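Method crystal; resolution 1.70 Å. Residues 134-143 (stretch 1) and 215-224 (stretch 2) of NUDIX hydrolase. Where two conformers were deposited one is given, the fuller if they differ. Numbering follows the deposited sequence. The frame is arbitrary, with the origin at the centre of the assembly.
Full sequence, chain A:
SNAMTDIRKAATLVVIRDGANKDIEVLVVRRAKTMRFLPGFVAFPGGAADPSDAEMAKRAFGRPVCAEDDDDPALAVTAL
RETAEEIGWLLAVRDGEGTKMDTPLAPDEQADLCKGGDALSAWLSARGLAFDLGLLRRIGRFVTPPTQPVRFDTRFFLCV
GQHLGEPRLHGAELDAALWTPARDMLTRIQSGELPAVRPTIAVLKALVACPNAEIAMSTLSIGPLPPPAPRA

Stretch 1, residues 134-143: GLLRRIGRFV
Stretch 2 215-224: IAMSTLSIGP

The most unusual feature of this contact is one arginine that ties a strand to a helix and the loop that follows it, its two hydrogen bonds across the contact both going to main-chain carbonyls. Arg137 points its CA-to-CB bond toward stretch 2 and extends through t, t, t (chi4 86°), long enough that NE donates to Leu220 O (2.9 Å, 165°) and NH1 to Met217 O (2.9 Å, 131°). Ser218 C, Thr219 C and Leu220 N lie over one guanidinium face. The residue is buried, 112 Å² of it covered by stretch 2.

The strand runs at 73° to the helix, axes 8.7 Å apart at closest. Register: Arg137 CA to Met217 CA, 6.5 Å; Ile139 CA to Ser221 CA, 4.5 Å; Gly140 CA to Ile222 CA, 5.2 Å. Beyond the helix the chain is extended: Leu220 -56/135, Ser221 -160/130, Ile222 -101/114. Ile222 N donates a nearly linear hydrogen bond to Ile139 O (2.8 Å, 175°). Water 1 accepts from Arg141 N (3.0 Å) and donates to Ile222 O (2.7 Å).

Selenomethionine Met217 starts away, but its flexible m, m, m chain curls back, placing CE 3.9 Å from Arg137 CB. Branched, apolar Ile139 (p, t; phi/psi -117/-9) sets CG2 4.0 Å from Leu220 CB (chi1 -140°, chi2 p). The flat Phe142 ring (chi1 m, chi2 -67°) meets Ile222 (chi1 -28°, chi2 m) edge-on, CZ to CG2 3.5 Å. The stretches bury 569 Å² together.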

# COMPACT_ATOMS: atom_id res chain seq x y z
N GLY A 134 2.50 2.19 14.07
CA GLY A 134 2.94 0.98 14.74
C GLY A 134 2.32 -0.28 14.11
O GLY A 134 2.79 -1.40 14.34
N LEU A 135 1.23 -0.09 13.37
CA LEU A 135 0.51 -1.19 12.66
C LEU A 135 1.16 -1.50 11.30
O LEU A 135 0.76 -2.47 10.66
CB LEU A 135 -0.96 -0.83 12.49
CG LEU A 135 -1.76 -0.85 13.79
CD1 LEU A 135 -3.21 -0.37 13.50
CD2 LEU A 135 -1.80 -2.25 14.40
N LEU A 136 2.18 -0.74 10.90
CA LEU A 136 2.89 -1.05 9.62
C LEU A 136 4.30 -1.49 9.87
O LEU A 136 4.92 -1.00 10.83
CB LEU A 136 2.97 0.21 8.71
CG LEU A 136 1.76 0.37 7.76
CD1 LEU A 136 0.40 0.56 8.57
CD2 LEU A 136 1.97 1.67 6.98
N ARG A 137 4.77 -2.41 9.04
CA ARG A 137 6.12 -2.88 9.10
C ARG A 137 6.83 -2.47 7.80
O ARG A 137 6.35 -2.77 6.70
CB ARG A 137 6.14 -4.42 9.26
CG ARG A 137 7.52 -5.03 9.26
CD ARG A 137 7.48 -6.57 9.12
NE ARG A 137 8.84 -7.12 9.19
CZ ARG A 137 9.47 -7.42 10.32
NH1 ARG A 137 8.86 -7.26 11.50
NH2 ARG A 137 10.74 -7.85 10.30
N ARG A 138 7.99 -1.81 7.91
CA ARG A 138 8.80 -1.55 6.72
C ARG A 138 9.35 -2.90 6.27
O ARG A 138 10.01 -3.60 7.07
CB ARG A 138 9.94 -0.57 7.04
CG ARG A 138 10.88 -0.48 5.90
CD ARG A 138 11.96 0.60 6.03
NE ARG A 138 13.04 0.35 5.07
CZ ARG A 138 13.98 1.26 4.79
NH1 ARG A 138 13.95 2.47 5.36
NH2 ARG A 138 14.96 0.96 3.94
N ILE A 139 9.09 -3.28 4.98
CA ILE A 139 9.60 -4.56 4.48
C ILE A 139 10.59 -4.43 3.33
O ILE A 139 11.18 -5.41 2.90
CB ILE A 139 8.47 -5.53 4.14
CG1 ILE A 139 7.54 -4.89 3.05
CG2 ILE A 139 7.69 -5.85 5.43
CD1 ILE A 139 6.46 -5.90 2.52
N GLY A 140 10.73 -3.23 2.78
CA GLY A 140 11.72 -3.10 1.73
C GLY A 140 11.85 -1.72 1.16
O GLY A 140 11.02 -0.85 1.43
N ARG A 141 12.88 -1.54 0.33
CA ARG A 141 13.04 -0.28 -0.39
C ARG A 141 13.67 -0.64 -1.72
O ARG A 141 14.64 -1.41 -1.75
CB ARG A 141 13.93 0.68 0.39
CG ARG A 141 14.11 2.03 -0.29
CD ARG A 141 15.12 2.87 0.52
NE ARG A 141 15.33 4.16 -0.16
CZ ARG A 141 16.00 5.19 0.35
NH1 ARG A 141 16.63 5.08 1.52
NH2 ARG A 141 16.06 6.35 -0.32
N PHE A 142 13.04 -0.17 -2.80
CA PHE A 142 13.53 -0.54 -4.14
C PHE A 142 13.61 0.66 -5.03
O PHE A 142 12.63 1.40 -5.20
CB PHE A 142 12.62 -1.61 -4.76
CG PHE A 142 12.70 -2.90 -4.01
CD1 PHE A 142 13.88 -3.65 -4.02
CD2 PHE A 142 11.66 -3.32 -3.19
CE1 PHE A 142 14.00 -4.79 -3.23
CE2 PHE A 142 11.77 -4.50 -2.45
CZ PHE A 142 12.95 -5.22 -2.48
N VAL A 143 14.77 0.81 -5.70
CA VAL A 143 14.93 1.90 -6.63
C VAL A 143 14.91 1.28 -8.04
O VAL A 143 15.68 0.33 -8.35
CB VAL A 143 16.27 2.68 -6.37
CG1 VAL A 143 16.42 3.84 -7.36
CG2 VAL A 143 16.38 3.17 -4.93
N ILE A 215 3.43 -14.20 11.63
CA ILE A 215 4.86 -14.42 11.35
C ILE A 215 5.35 -13.38 10.34
O ILE A 215 6.46 -12.88 10.48
CB ILE A 215 5.19 -15.89 10.96
CG1 ILE A 215 4.92 -16.90 12.13
CG2 ILE A 215 6.57 -16.03 10.35
CD1 ILE A 215 5.67 -16.60 13.47
N ALA A 216 4.49 -13.02 9.32
CA ALA A 216 4.92 -12.00 8.38
C ALA A 216 5.18 -10.65 9.07
O ALA A 216 6.16 -9.96 8.76
CB ALA A 216 3.87 -11.84 7.27
N MSE A 217 4.28 -10.24 10.00
CA MSE A 217 4.41 -8.94 10.67
C MSE A 217 5.64 -8.95 11.60
O MSE A 217 6.10 -7.86 11.96
CB MSE A 217 3.13 -8.60 11.47
CG MSE A 217 1.97 -8.20 10.58
SE MSE A 217 2.44 -6.56 9.52
CE MSE A 217 2.67 -5.34 10.89
N SER A 218 6.21 -10.16 11.93
CA SER A 218 7.40 -10.26 12.74
C SER A 218 8.70 -10.43 11.96
O SER A 218 9.75 -10.29 12.56
CB SER A 218 7.29 -11.50 13.65
OG SER A 218 6.60 -11.18 14.82
N THR A 219 8.67 -10.84 10.67
CA THR A 219 9.88 -11.28 10.00
C THR A 219 10.00 -10.83 8.57
O THR A 219 11.11 -10.92 8.02
CB THR A 219 9.91 -12.85 9.90
OG1 THR A 219 8.82 -13.29 9.07
CG2 THR A 219 9.88 -13.56 11.22
N LEU A 220 8.88 -10.45 7.93
CA LEU A 220 9.00 -10.17 6.50
C LEU A 220 10.01 -9.12 6.14
O LEU A 220 10.05 -8.03 6.72
CB LEU A 220 7.65 -9.86 5.82
CG LEU A 220 7.50 -10.48 4.43
CD1 LEU A 220 7.20 -11.98 4.54
CD2 LEU A 220 6.36 -9.77 3.68
N SER A 221 10.79 -9.45 5.12
CA SER A 221 11.78 -8.51 4.62
C SER A 221 12.15 -8.91 3.22
O SER A 221 12.52 -10.08 2.97
CB SER A 221 13.03 -8.53 5.49
OG SER A 221 14.11 -7.93 4.79
N ILE A 222 12.11 -7.95 2.30
CA ILE A 222 12.51 -8.19 0.92
C ILE A 222 13.94 -7.62 0.75
O ILE A 222 14.14 -6.41 0.89
CB ILE A 222 11.50 -7.58 -0.10
CG1 ILE A 222 10.03 -7.46 0.40
CG2 ILE A 222 11.61 -8.27 -1.45
CD1 ILE A 222 9.26 -8.77 0.81
N GLY A 223 14.90 -8.51 0.49
CA GLY A 223 16.29 -8.13 0.27
C GLY A 223 16.46 -8.06 -1.24
O GLY A 223 15.81 -8.85 -1.93
N PRO A 224 17.28 -7.12 -1.80
CA PRO A 224 17.36 -7.01 -3.28
C PRO A 224 17.86 -8.24 -4.03
O PRO A 224 17.04 -8.92 -4.63
CB PRO A 224 18.21 -5.76 -3.51
CG PRO A 224 18.17 -5.01 -2.23
CD PRO A 224 18.07 -6.06 -1.15
O HOH W 1 14.75 -3.87 0.22